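Local coordinates for DR2417 (Deinococcus radiodurans, PDB 4XWW), which is the homodimeric RNase J, a metallo-beta-lactamase-fold 5'-3' exoribonuclease with possible endonuclease activity, probably acting in RNA maturation and decay, at residues P104-P109 against R130-G135; Q142-E147 against Y161-P166; K78-T83 against A98-V103; L108-A113 against S154-A159. All blocks are in the same frame, centred on the assembly; numbering follows the deposited sequence.

Interaction 1 (P104-P109 against R130-G135); sequences PVYGLP and REVTYG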
loop_
_atom_site.group_PDB
_atom_site.type_symbol
_atom_site.label_atom_id
_atom_site.label_comp_id
_atom_site.label_asym_id
_atom_site.label_seq_id
_atom_site.Cartn_x
_atom_site.Cartn_y
_atom_site.Cartn_z
ATOM N N PRO A 104 3.919 4.860 40.201
ATOM C CA PRO A 104 3.036 5.971 39.839
ATOM C C PRO A 104 3.033 6.271 38.330
ATOM O O PRO A 104 4.084 6.281 37.671
ATOM C CB PRO A 104 3.607 7.150 40.656
ATOM C CG PRO A 104 4.290 6.488 41.837
ATOM C CD PRO A 104 4.901 5.250 41.234
ATOM N N VAL A 105 1.828 6.473 37.793
ATOM C CA VAL A 105 1.618 6.737 36.374
ATOM C C VAL A 105 0.888 8.067 36.199
ATOM O O VAL A 105 -0.266 8.200 36.596
ATOM C CB VAL A 105 0.805 5.604 35.721
ATOM C CG1 VAL A 105 0.601 5.848 34.237
ATOM C CG2 VAL A 105 1.478 4.247 35.966
ATOM N N TYR A 106 1.570 9.042 35.608
ATOM C CA TYR A 106 1.044 10.402 35.491
ATOM C C TYR A 106 0.503 10.735 34.109
ATOM O O TYR A 106 1.133 10.422 33.097
ATOM C CB TYR A 106 2.133 11.415 35.843
ATOM C CG TYR A 106 2.560 11.317 37.291
ATOM C CD1 TYR A 106 1.906 12.046 38.281
ATOM C CD2 TYR A 106 3.595 10.475 37.670
ATOM C CE1 TYR A 106 2.292 11.944 39.615
ATOM C CE2 TYR A 106 3.980 10.365 39.002
ATOM C CZ TYR A 106 3.321 11.098 39.969
ATOM O OH TYR A 106 3.713 10.995 41.294
ATOM N N GLY A 107 -0.657 11.381 34.055
ATOM C CA GLY A 107 -1.156 11.835 32.767
ATOM C C GLY A 107 -2.351 12.761 32.886
ATOM O O GLY A 107 -2.924 12.896 33.958
ATOM N N LEU A 108 -2.752 13.376 31.773
ATOM C CA LEU A 108 -3.909 14.283 31.802
ATOM C C LEU A 108 -5.242 13.504 31.765
ATOM O O LEU A 108 -5.244 12.308 31.481
ATOM C CB LEU A 108 -3.795 15.292 30.657
ATOM C CG LEU A 108 -2.865 16.436 31.070
ATOM C CD1 LEU A 108 -1.461 16.209 30.560
ATOM C CD2 LEU A 108 -3.404 17.799 30.637
ATOM N N PRO A 109 -6.372 14.161 32.095
ATOM C CA PRO A 109 -7.597 13.383 32.342
ATOM C C PRO A 109 -8.088 12.481 31.191
ATOM O O PRO A 109 -8.476 11.352 31.487
ATOM C CB PRO A 109 -8.635 14.467 32.640
ATOM C CG PRO A 109 -7.854 15.588 33.173
ATOM C CD PRO A 109 -6.572 15.588 32.409
ATOM N N ARG A 130 -2.341 8.733 38.289
ATOM C CA ARG A 130 -2.335 10.036 38.938
ATOM C C ARG A 130 -2.528 11.173 37.946
ATOM O O ARG A 130 -1.710 11.397 37.057
ATOM C CB ARG A 130 -1.032 10.237 39.704
ATOM C CG ARG A 130 -0.831 9.222 40.789
ATOM C CD ARG A 130 0.517 9.396 41.441
ATOM N NE ARG A 130 0.744 8.387 42.465
ATOM C CZ ARG A 130 1.701 8.455 43.379
ATOM N NH1 ARG A 130 2.525 9.498 43.407
ATOM N NH2 ARG A 130 1.835 7.483 44.262
ATOM N N GLU A 131 -3.614 11.908 38.125
ATOM C CA GLU A 131 -3.962 12.985 37.215
ATOM C C GLU A 131 -3.074 14.214 37.385
ATOM O O GLU A 131 -2.801 14.654 38.513
ATOM C CB GLU A 131 -5.428 13.367 37.414
ATOM C CG GLU A 131 -5.931 14.391 36.426
ATOM C CD GLU A 131 -7.391 14.727 36.642
ATOM O OE1 GLU A 131 -8.230 13.803 36.569
ATOM O OE2 GLU A 131 -7.694 15.911 36.894
ATOM N N VAL A 132 -2.639 14.772 36.259
ATOM C CA VAL A 132 -1.979 16.064 36.257
ATOM C C VAL A 132 -2.718 17.020 35.338
ATOM O O VAL A 132 -3.647 16.638 34.628
ATOM C CB VAL A 132 -0.502 15.971 35.812
ATOM C CG1 VAL A 132 0.326 15.185 36.824
ATOM C CG2 VAL A 132 -0.373 15.375 34.398
ATOM N N THR A 133 -2.301 18.273 35.338
ATOM C CA THR A 133 -2.743 19.175 34.286
ATOM C C THR A 133 -1.570 20.048 33.873
ATOM O O THR A 133 -0.501 19.951 34.454
ATOM C CB THR A 133 -3.924 20.036 34.717
ATOM O OG1 THR A 133 -4.454 20.718 33.570
ATOM C CG2 THR A 133 -3.479 21.046 35.760
ATOM N N TYR A 134 -1.758 20.862 32.839
ATOM C CA TYR A 134 -0.665 21.676 32.332
ATOM C C TYR A 134 -0.095 22.550 33.440
ATOM O O TYR A 134 -0.844 23.184 34.191
ATOM C CB TYR A 134 -1.131 22.535 31.169
ATOM C CG TYR A 134 -1.774 21.726 30.080
ATOM C CD1 TYR A 134 -1.067 20.714 29.431
ATOM C CD2 TYR A 134 -3.082 21.952 29.710
ATOM C CE1 TYR A 134 -1.654 19.963 28.432
ATOM C CE2 TYR A 134 -3.677 21.202 28.719
ATOM C CZ TYR A 134 -2.953 20.215 28.083
ATOM O OH TYR A 134 -3.544 19.468 27.108
ATOM N N GLY A 135 1.228 22.552 33.537
ATOM C CA GLY A 135 1.935 23.359 34.511
ATOM C C GLY A 135 2.350 22.603 35.755
ATOM O O GLY A 135 3.207 23.062 36.516
#

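Interaction 2 (Q142-E147 against Y161-P166); sequences QSFVAE and YILKTP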
loop_
_atom_site.group_PDB
_atom_site.type_symbol
_atom_site.label_atom_id
_atom_site.label_comp_id
_atom_site.label_asym_id
_atom_site.label_seq_id
_atom_site.Cartn_x
_atom_site.Cartn_y
_atom_site.Cartn_z
ATOM N N GLN A 142 15.085 11.024 43.434
ATOM C CA GLN A 142 15.932 12.166 43.758
ATOM C C GLN A 142 16.343 13.010 42.563
ATOM O O GLN A 142 16.632 14.198 42.723
ATOM C CB GLN A 142 17.209 11.688 44.458
ATOM C CG GLN A 142 16.974 10.685 45.557
ATOM C CD GLN A 142 16.093 11.242 46.652
ATOM O OE1 GLN A 142 16.448 12.223 47.310
ATOM N NE2 GLN A 142 14.930 10.629 46.846
ATOM N N SER A 143 16.376 12.398 41.375
ATOM C CA SER A 143 17.104 12.960 40.242
ATOM C C SER A 143 16.232 13.619 39.176
ATOM O O SER A 143 16.740 14.355 38.334
ATOM C CB SER A 143 17.951 11.863 39.569
ATOM O OG SER A 143 18.953 11.363 40.439
ATOM N N PHE A 144 14.930 13.349 39.215
ATOM C CA PHE A 144 14.035 13.757 38.139
ATOM C C PHE A 144 12.857 14.606 38.603
ATOM O O PHE A 144 12.164 14.254 39.564
ATOM C CB PHE A 144 13.472 12.528 37.423
ATOM C CG PHE A 144 14.492 11.723 36.684
ATOM C CD1 PHE A 144 14.982 12.158 35.464
ATOM C CD2 PHE A 144 14.921 10.505 37.178
ATOM C CE1 PHE A 144 15.906 11.401 34.766
ATOM C CE2 PHE A 144 15.844 9.742 36.482
ATOM C CZ PHE A 144 16.333 10.192 35.273
ATOM N N VAL A 145 12.624 15.705 37.893
ATOM C CA VAL A 145 11.370 16.443 37.995
ATOM C C VAL A 145 10.813 16.695 36.597
ATOM O O VAL A 145 11.549 17.138 35.701
ATOM C CB VAL A 145 11.548 17.777 38.731
ATOM C CG1 VAL A 145 10.252 18.570 38.711
ATOM C CG2 VAL A 145 12.031 17.537 40.162
ATOM N N ALA A 146 9.529 16.387 36.397
ATOM C CA ALA A 146 8.900 16.576 35.089
ATOM C C ALA A 146 7.823 17.649 35.154
ATOM O O ALA A 146 6.977 17.620 36.045
ATOM C CB ALA A 146 8.303 15.260 34.589
ATOM N N GLU A 147 7.866 18.583 34.204
ATOM C CA GLU A 147 6.895 19.663 34.106
ATOM C C GLU A 147 6.093 19.544 32.812
ATOM O O GLU A 147 6.667 19.549 31.722
ATOM C CB GLU A 147 7.595 21.027 34.158
ATOM C CG GLU A 147 6.597 22.196 34.183
ATOM C CD GLU A 147 7.260 23.569 34.145
ATOM O OE1 GLU A 147 8.484 23.656 34.351
ATOM O OE2 GLU A 147 6.552 24.562 33.882
ATOM N N TYR A 161 6.681 17.804 27.748
ATOM C CA TYR A 161 7.184 17.965 29.112
ATOM C C TYR A 161 8.641 18.404 29.117
ATOM O O TYR A 161 9.391 18.179 28.167
ATOM C CB TYR A 161 7.026 16.665 29.935
ATOM C CG TYR A 161 7.789 15.508 29.345
ATOM C CD1 TYR A 161 7.209 14.701 28.380
ATOM C CD2 TYR A 161 9.101 15.240 29.726
ATOM C CE1 TYR A 161 7.916 13.656 27.801
ATOM C CE2 TYR A 161 9.810 14.203 29.157
ATOM C CZ TYR A 161 9.209 13.409 28.205
ATOM O OH TYR A 161 9.919 12.387 27.637
ATOM N N ILE A 162 9.022 19.045 30.207
ATOM C CA ILE A 162 10.418 19.316 30.487
ATOM C C ILE A 162 10.869 18.407 31.617
ATOM O O ILE A 162 10.296 18.425 32.712
ATOM C CB ILE A 162 10.644 20.785 30.858
ATOM C CG1 ILE A 162 10.154 21.652 29.693
ATOM C CG2 ILE A 162 12.120 21.021 31.197
ATOM C CD1 ILE A 162 10.135 23.135 29.913
ATOM N N LEU A 163 11.863 17.579 31.317
ATOM C CA LEU A 163 12.453 16.694 32.298
ATOM C C LEU A 163 13.723 17.314 32.831
ATOM O O LEU A 163 14.709 17.454 32.108
ATOM C CB LEU A 163 12.739 15.323 31.684
ATOM C CG LEU A 163 13.137 14.244 32.686
ATOM C CD1 LEU A 163 11.958 13.915 33.599
ATOM C CD2 LEU A 163 13.657 12.996 31.983
ATOM N N LYS A 164 13.682 17.693 34.100
ATOM C CA LYS A 164 14.795 18.384 34.740
ATOM C C LYS A 164 15.636 17.347 35.445
ATOM O O LYS A 164 15.131 16.588 36.257
ATOM C CB LYS A 164 14.268 19.459 35.685
ATOM C CG LYS A 164 13.276 20.411 34.985
ATOM C CD LYS A 164 12.442 21.251 35.949
ATOM C CE LYS A 164 11.350 21.994 35.176
ATOM N NZ LYS A 164 10.564 22.940 36.033
ATOM N N THR A 165 16.910 17.276 35.075
ATOM C CA THR A 165 17.795 16.212 35.537
ATOM C C THR A 165 19.069 16.838 36.101
ATOM O O THR A 165 19.290 18.027 35.918
ATOM C CB THR A 165 18.159 15.242 34.399
ATOM O OG1 THR A 165 19.244 15.779 33.642
ATOM C CG2 THR A 165 16.959 14.995 33.475
ATOM N N PRO A 166 19.915 16.039 36.781
ATOM C CA PRO A 166 21.175 16.610 37.283
ATOM C C PRO A 166 22.132 17.156 36.208
ATOM O O PRO A 166 23.036 17.927 36.541
ATOM C CB PRO A 166 21.831 15.423 38.001
ATOM C CG PRO A 166 20.691 14.558 38.395
ATOM C CD PRO A 166 19.680 14.680 37.309
#

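Interaction 3 (K78-T83 against A98-V103); sequences KGWILT and ARLPRV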
loop_
_atom_site.group_PDB
_atom_site.type_symbol
_atom_site.label_atom_id
_atom_site.label_comp_id
_atom_site.label_asym_id
_atom_site.label_seq_id
_atom_site.Cartn_x
_atom_site.Cartn_y
_atom_site.Cartn_z
ATOM N N LYS A 78 10.895 4.503 38.769
ATOM C CA LYS A 78 10.293 5.400 39.747
ATOM C C LYS A 78 8.889 5.797 39.333
ATOM O O LYS A 78 8.076 6.197 40.166
ATOM C CB LYS A 78 11.153 6.649 39.938
ATOM C CG LYS A 78 12.479 6.363 40.594
ATOM C CD LYS A 78 12.265 5.709 41.955
ATOM C CE LYS A 78 13.509 4.971 42.390
ATOM N NZ LYS A 78 13.299 4.229 43.674
ATOM N N GLY A 79 8.602 5.686 38.042
ATOM C CA GLY A 79 7.293 6.074 37.560
ATOM C C GLY A 79 7.192 6.267 36.067
ATOM O O GLY A 79 8.157 6.071 35.325
ATOM N N TRP A 80 6.001 6.683 35.639
ATOM C CA TRP A 80 5.649 6.778 34.250
ATOM C C TRP A 80 5.038 8.136 33.939
ATOM O O TRP A 80 4.306 8.697 34.763
ATOM C CB TRP A 80 4.649 5.671 33.894
ATOM C CG TRP A 80 5.033 4.800 32.716
ATOM C CD1 TRP A 80 4.924 5.112 31.385
ATOM C CD2 TRP A 80 5.563 3.470 32.767
ATOM N NE1 TRP A 80 5.358 4.062 30.613
ATOM C CE2 TRP A 80 5.749 3.039 31.436
ATOM C CE3 TRP A 80 5.895 2.597 33.811
ATOM C CZ2 TRP A 80 6.257 1.778 31.118
ATOM C CZ3 TRP A 80 6.403 1.341 33.491
ATOM C CH2 TRP A 80 6.576 0.947 32.154
ATOM N N ILE A 81 5.344 8.637 32.745
ATOM C CA ILE A 81 4.704 9.800 32.149
ATOM C C ILE A 81 3.913 9.345 30.925
ATOM O O ILE A 81 4.462 8.645 30.074
ATOM C CB ILE A 81 5.740 10.846 31.708
ATOM C CG1 ILE A 81 6.495 11.410 32.917
ATOM C CG2 ILE A 81 5.098 11.976 30.902
ATOM C CD1 ILE A 81 7.681 12.218 32.506
ATOM N N LEU A 82 2.638 9.727 30.844
ATOM C CA LEU A 82 1.822 9.426 29.662
ATOM C C LEU A 82 1.446 10.732 28.961
ATOM O O LEU A 82 0.702 11.539 29.527
ATOM C CB LEU A 82 0.558 8.644 30.051
ATOM C CG LEU A 82 0.761 7.351 30.829
ATOM C CD1 LEU A 82 -0.572 6.630 30.976
ATOM C CD2 LEU A 82 1.749 6.473 30.061
ATOM N N THR A 83 1.948 10.938 27.739
ATOM C CA THR A 83 1.804 12.244 27.085
ATOM C C THR A 83 0.417 12.492 26.476
ATOM O O THR A 83 -0.039 13.625 26.441
ATOM C CB THR A 83 2.866 12.469 25.975
ATOM O OG1 THR A 83 2.745 11.469 24.946
ATOM C CG2 THR A 83 4.302 12.440 26.561
ATOM N N ALA A 98 1.366 -5.312 33.219
ATOM C CA ALA A 98 1.104 -6.623 33.825
ATOM C C ALA A 98 2.390 -7.325 34.259
ATOM O O ALA A 98 2.367 -8.181 35.148
ATOM C CB ALA A 98 0.323 -7.512 32.865
ATOM N N ARG A 99 3.510 -6.947 33.652
ATOM C CA ARG A 99 4.773 -7.630 33.912
ATOM C C ARG A 99 5.719 -6.849 34.834
ATOM O O ARG A 99 6.815 -7.317 35.139
ATOM C CB ARG A 99 5.472 -7.934 32.585
ATOM C CG ARG A 99 4.626 -8.767 31.628
ATOM C CD ARG A 99 5.494 -9.442 30.579
ATOM N NE ARG A 99 6.484 -10.317 31.204
ATOM C CZ ARG A 99 7.503 -10.882 30.563
ATOM N NH1 ARG A 99 7.679 -10.665 29.266
ATOM N NH2 ARG A 99 8.351 -11.659 31.224
ATOM N N LEU A 100 5.293 -5.672 35.291
ATOM C CA LEU A 100 6.149 -4.807 36.110
ATOM C C LEU A 100 5.510 -4.399 37.445
ATOM O O LEU A 100 4.303 -4.516 37.629
ATOM C CB LEU A 100 6.526 -3.558 35.297
ATOM C CG LEU A 100 7.446 -3.793 34.086
ATOM C CD1 LEU A 100 7.535 -2.537 33.228
ATOM C CD2 LEU A 100 8.841 -4.246 34.516
ATOM N N PRO A 101 6.334 -3.921 38.398
ATOM C CA PRO A 101 5.801 -3.419 39.670
ATOM C C PRO A 101 4.806 -2.274 39.490
ATOM O O PRO A 101 4.902 -1.525 38.515
ATOM C CB PRO A 101 7.050 -2.902 40.393
ATOM C CG PRO A 101 8.155 -3.729 39.850
ATOM C CD PRO A 101 7.809 -3.915 38.403
ATOM N N ARG A 102 3.857 -2.144 40.408
ATOM C CA ARG A 102 2.965 -0.989 40.385
ATOM C C ARG A 102 3.760 0.256 40.783
ATOM O O ARG A 102 4.345 0.311 41.858
ATOM C CB ARG A 102 1.778 -1.198 41.313
ATOM C CG ARG A 102 0.874 -2.349 40.898
ATOM C CD ARG A 102 0.431 -2.214 39.448
ATOM N NE ARG A 102 -0.615 -3.168 39.108
ATOM C CZ ARG A 102 -0.398 -4.331 38.507
ATOM N NH1 ARG A 102 0.836 -4.686 38.171
ATOM N NH2 ARG A 102 -1.419 -5.134 38.237
ATOM N N VAL A 103 3.790 1.235 39.887
ATOM C CA VAL A 103 4.520 2.486 40.084
ATOM C C VAL A 103 3.587 3.644 39.738
ATOM O O VAL A 103 2.574 3.450 39.057
ATOM C CB VAL A 103 5.808 2.549 39.201
ATOM C CG1 VAL A 103 6.750 1.399 39.540
ATOM C CG2 VAL A 103 5.454 2.547 37.689
#

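Interaction 4 (L108-A113 against S154-A159); sequences LPLTLA and SIPDNA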
loop_
_atom_site.group_PDB
_atom_site.type_symbol
_atom_site.label_atom_id
_atom_site.label_comp_id
_atom_site.label_asym_id
_atom_site.label_seq_id
_atom_site.Cartn_x
_atom_site.Cartn_y
_atom_site.Cartn_z
ATOM N N LEU A 108 -2.752 13.376 31.773
ATOM C CA LEU A 108 -3.909 14.283 31.802
ATOM C C LEU A 108 -5.242 13.504 31.765
ATOM O O LEU A 108 -5.244 12.308 31.481
ATOM C CB LEU A 108 -3.795 15.292 30.657
ATOM C CG LEU A 108 -2.865 16.436 31.070
ATOM C CD1 LEU A 108 -1.461 16.209 30.560
ATOM C CD2 LEU A 108 -3.404 17.799 30.637
ATOM N N PRO A 109 -6.372 14.161 32.095
ATOM C CA PRO A 109 -7.597 13.383 32.342
ATOM C C PRO A 109 -8.088 12.481 31.191
ATOM O O PRO A 109 -8.476 11.352 31.487
ATOM C CB PRO A 109 -8.635 14.467 32.640
ATOM C CG PRO A 109 -7.854 15.588 33.173
ATOM C CD PRO A 109 -6.572 15.588 32.409
ATOM N N LEU A 110 -8.106 12.940 29.942
ATOM C CA LEU A 110 -8.588 12.063 28.870
ATOM C C LEU A 110 -7.634 10.881 28.709
ATOM O O LEU A 110 -8.060 9.743 28.514
ATOM C CB LEU A 110 -8.729 12.817 27.535
ATOM C CG LEU A 110 -9.169 11.964 26.338
ATOM C CD1 LEU A 110 -10.546 11.306 26.607
ATOM C CD2 LEU A 110 -9.196 12.828 25.083
ATOM N N THR A 111 -6.338 11.157 28.829
ATOM C CA THR A 111 -5.327 10.105 28.745
ATOM C C THR A 111 -5.604 9.024 29.783
ATOM O O THR A 111 -5.704 7.840 29.457
ATOM C CB THR A 111 -3.911 10.673 28.949
ATOM O OG1 THR A 111 -3.694 11.733 28.009
ATOM C CG2 THR A 111 -2.865 9.591 28.731
ATOM N N LEU A 112 -5.813 9.423 31.032
ATOM C CA LEU A 112 -6.065 8.435 32.069
ATOM C C LEU A 112 -7.410 7.731 31.896
ATOM O O LEU A 112 -7.541 6.551 32.233
ATOM C CB LEU A 112 -5.986 9.090 33.470
ATOM C CG LEU A 112 -4.625 9.714 33.809
ATOM C CD1 LEU A 112 -4.591 10.152 35.295
ATOM C CD2 LEU A 112 -3.503 8.735 33.577
ATOM N N ALA A 113 -8.417 8.446 31.400
ATOM C CA ALA A 113 -9.721 7.819 31.216
ATOM C C ALA A 113 -9.607 6.679 30.187
ATOM O O ALA A 113 -10.155 5.584 30.385
ATOM C CB ALA A 113 -10.758 8.840 30.785
ATOM N N SER A 154 -3.959 16.020 17.626
ATOM C CA SER A 154 -5.217 15.552 17.053
ATOM C C SER A 154 -6.090 14.837 18.090
ATOM O O SER A 154 -7.108 14.225 17.737
ATOM C CB SER A 154 -4.919 14.612 15.896
ATOM O OG SER A 154 -3.881 13.728 16.294
ATOM N N ILE A 155 -5.659 14.890 19.354
ATOM C CA ILE A 155 -6.455 14.396 20.488
ATOM C C ILE A 155 -6.273 15.410 21.634
ATOM O O ILE A 155 -5.213 16.019 21.744
ATOM C CB ILE A 155 -6.020 12.958 20.918
ATOM C CG1 ILE A 155 -7.046 12.317 21.869
ATOM C CG2 ILE A 155 -4.629 12.971 21.580
ATOM C CD1 ILE A 155 -6.714 10.872 22.262
ATOM N N PRO A 156 -7.316 15.642 22.451
ATOM C CA PRO A 156 -7.174 16.553 23.598
ATOM C C PRO A 156 -6.230 16.020 24.686
ATOM O O PRO A 156 -5.872 14.829 24.666
ATOM C CB PRO A 156 -8.609 16.662 24.148
ATOM C CG PRO A 156 -9.488 16.292 23.011
ATOM C CD PRO A 156 -8.725 15.267 22.211
ATOM N N ASP A 157 -5.850 16.893 25.615
ATOM C CA ASP A 157 -5.071 16.512 26.789
ATOM C C ASP A 157 -3.744 15.907 26.355
ATOM O O ASP A 157 -3.303 14.886 26.881
ATOM C CB ASP A 157 -5.856 15.546 27.674
ATOM C CG ASP A 157 -6.840 16.257 28.604
ATOM O OD1 ASP A 157 -6.754 17.502 28.751
ATOM O OD2 ASP A 157 -7.696 15.560 29.192
ATOM N N ASN A 158 -3.139 16.569 25.375
ATOM C CA ASN A 158 -1.837 16.207 24.835
ATOM C C ASN A 158 -0.753 17.090 25.419
ATOM O O ASN A 158 -0.867 18.316 25.401
ATOM C CB ASN A 158 -1.849 16.349 23.318
ATOM C CG ASN A 158 -0.545 15.946 22.701
ATOM O OD1 ASN A 158 -0.260 14.762 22.575
ATOM N ND2 ASN A 158 0.257 16.929 22.298
ATOM N N ALA A 159 0.298 16.480 25.953
ATOM C CA ALA A 159 1.337 17.264 26.602
ATOM C C ALA A 159 2.693 17.032 25.999
ATOM O O ALA A 159 3.003 15.941 25.519
ATOM C CB ALA A 159 1.402 16.952 28.113
HETATM O O HOH W 1 -1.569 13.007 29.120
HETATM O O HOH W 2 -5.019 12.320 25.571
#

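Interaction 1 (P104-P109 against R130-G135)
Y106 pairs with R130 and G107 with E131 as parallel strand neighbours, joined by backbone hydrogen bonds from R130 N to V105 O (2.7 Å), G107 N to R130 O (3.2 Å) and V132 N to G107 O (3.0 Å). R130 and Y106 run side by side and point the same way, each with CG anti to its carbonyl carbon (chi1 -61° and -65°). The arginine CD packs 3.6 Å from the phenol CZ, and NH1 then donates to Y106 OH at 2.8 Å. That bond is bent, 132° at the hydrogen, and the hydroxyl is tilted out of the guanidinium plane. P104 covers one guanidinium face, its CB 3.5 Å above the centre of the plane, while NH2 turns to a salt bridge with D128. V132 CG1 crosses to Y106 CD1, and L108 CD2 makes a CH-pi contact over the Y134 ring, 3.7 Å from its centroid. P109 CG rests on the E131 carboxylate carbon CD at 3.6 Å. Strand 128-131 ends this beta-alpha-beta unit and is an outermost strand of its sheet; a proline, a hydroxyl and an acid would be expected to restrict the guanidinium's rotation, although R130 is exposed.

Interaction 2 (Q142-E147 against Y161-P166)
V145 and E147 face K164 and I162 as hydrogen-bonded pairs of two antiparallel strands whose axes approach to 4.6 Å, with the non-hydrogen-bonded pair A146-L163 between them. Four backbone bonds make the ladder, two to each pair; the shortest, K164 N to V145 O, is 2.7 Å and almost straight. The two faces differ in chemistry. On the face bearing V145, I162, E147 and K164, a salt bridge runs diagonally from one pair to the next: K164 NZ reaches E147 OE1 at 2.8 Å. E147 CG is anti to its backbone N (chi1 -175°) and the extended chain beyond carries the carboxylate out; the lysine, extended beyond CG, meets OE1 on its anti side, 25° out of the carboxylate plane. Each group has a second partner, R194 for E147 OE1 and E137 for K164 NZ, so two acids and two bases form a chain of opposite charges that probably keeps both residues ionised. The face of A146 and L163 is apolar. L163 CD1 lies 4.0 Å from A146 CB, and CD2 meets F144 CD1 at 3.8 Å. T165 CG2 touches the same phenyl ring at CE1, 4.0 Å away, while beyond the paired region P166 CD closes against S143 O. F37 and V44, from strands of the facing sheet, pack on this apolar side. Such an antiparallel beta hairpin, inside one of two facing sheets, belongs to the alpha-beta/beta-alpha sandwich of the metallo-beta-lactamase fold; the loop joining its strands carries the zinc ligand H153.

Interaction 3 (K78-T83 against A98-V103)
W80 meets L100 and V103 by apolar contact alone, and no hydrogen bond passes between strand 77-82 and the loop 98-103; the touching parts, 78-80 and 100-103, run about 94° apart. The indole offers its edge. L100 CD1 approaches the far corner of the benzo ring, 3.8 Å from W80 CH2 and 4.0 Å from CZ3, with the leucine side chain crossing the indole at about a right angle. V103 CG2 comes in at the inner end of the same edge, 3.9 Å from W80 CE3, and also lies 4.0 Å from G79 CA. Both methyls sit near the indole plane, so they meet the rim rather than a face. The V103 methyl occupies the crowded position between its own backbone N and carbonyl carbon (chi1 to CG1 is -60°), which directs it to both G79 and the ring. F97, on helix 93-97, meets W80 edge-to-face; L70 adds apolar contact to both W80 and L100. Polar bonding is likewise external. The W80 backbone pairs with P104 and Y106, which places the strand, while W80 NE1 donates to the backbone O of D47, a bond that would restrict the turn of the ring. The two loop methyls lie against the CE3-CZ3-CH2 rim, a dispersion contact with little directional demand.

Interaction 4 (L108-A113 against S154-A159)
D157 faces L110 from a left-handed backbone conformation, and with CG anti to its carbonyl carbon (chi1 -82°) it turns its carboxylate to the start of helix 109-122. L110 N donates to the anti lone pair of OD2 at 2.8 Å, with 164° at the hydrogen. The carboxylate thus takes up a first-turn N-H, where the helix dipole would be expected to favour its negative charge; H285 NE2 makes a weak further bond to OD2. L110 itself has CG anti to its backbone N (chi1 177°), and its CD2 rests 3.8 Å from P156 CD and 3.9 Å from I155 CG1. The loop 154-159 belongs to the metallo-beta-lactamase active site: it follows the zinc ligand H153, S154 binds UMP in another structure of this protein, and the I155 side chain comes within about 4 Å of that of H84. L108 CB packs 3.6 Å from D157 CB, and L108 CD1 meets A159 CB at 3.8 Å. Two waters fill in beside T111. One accepts from L108 N (2.9 Å), also bonds T111 OG1 and donates weakly to D157 O, while the other links T111 OG1 to P156 O, which it reaches at 2.8 Å.

In the fold
Interactions 3 and 4 are buried, whereas 1 and 2 are only partly so. Strands 77-82 and 104-107 are neighbours in one sheet, so interactions 1 and 3 hold the same layer, joined by a probable hydrogen bond from W80 N to P104 O; interaction 2 lies in the facing sheet, where A146 CB packs on I81 CD1. L108 and P109 serve both interactions 1 and 4. In the partly buried interactions 1 and 2, backbone ladders are supplemented by side-chain bonds of R130 and K164; interaction 3 is wholly apolar, and interaction 4, nearest the zinc, relies on a carboxylate at a helix start and on water. A probable hydrogen bond from A159 N to T83 O ties 154-159 to 78-83.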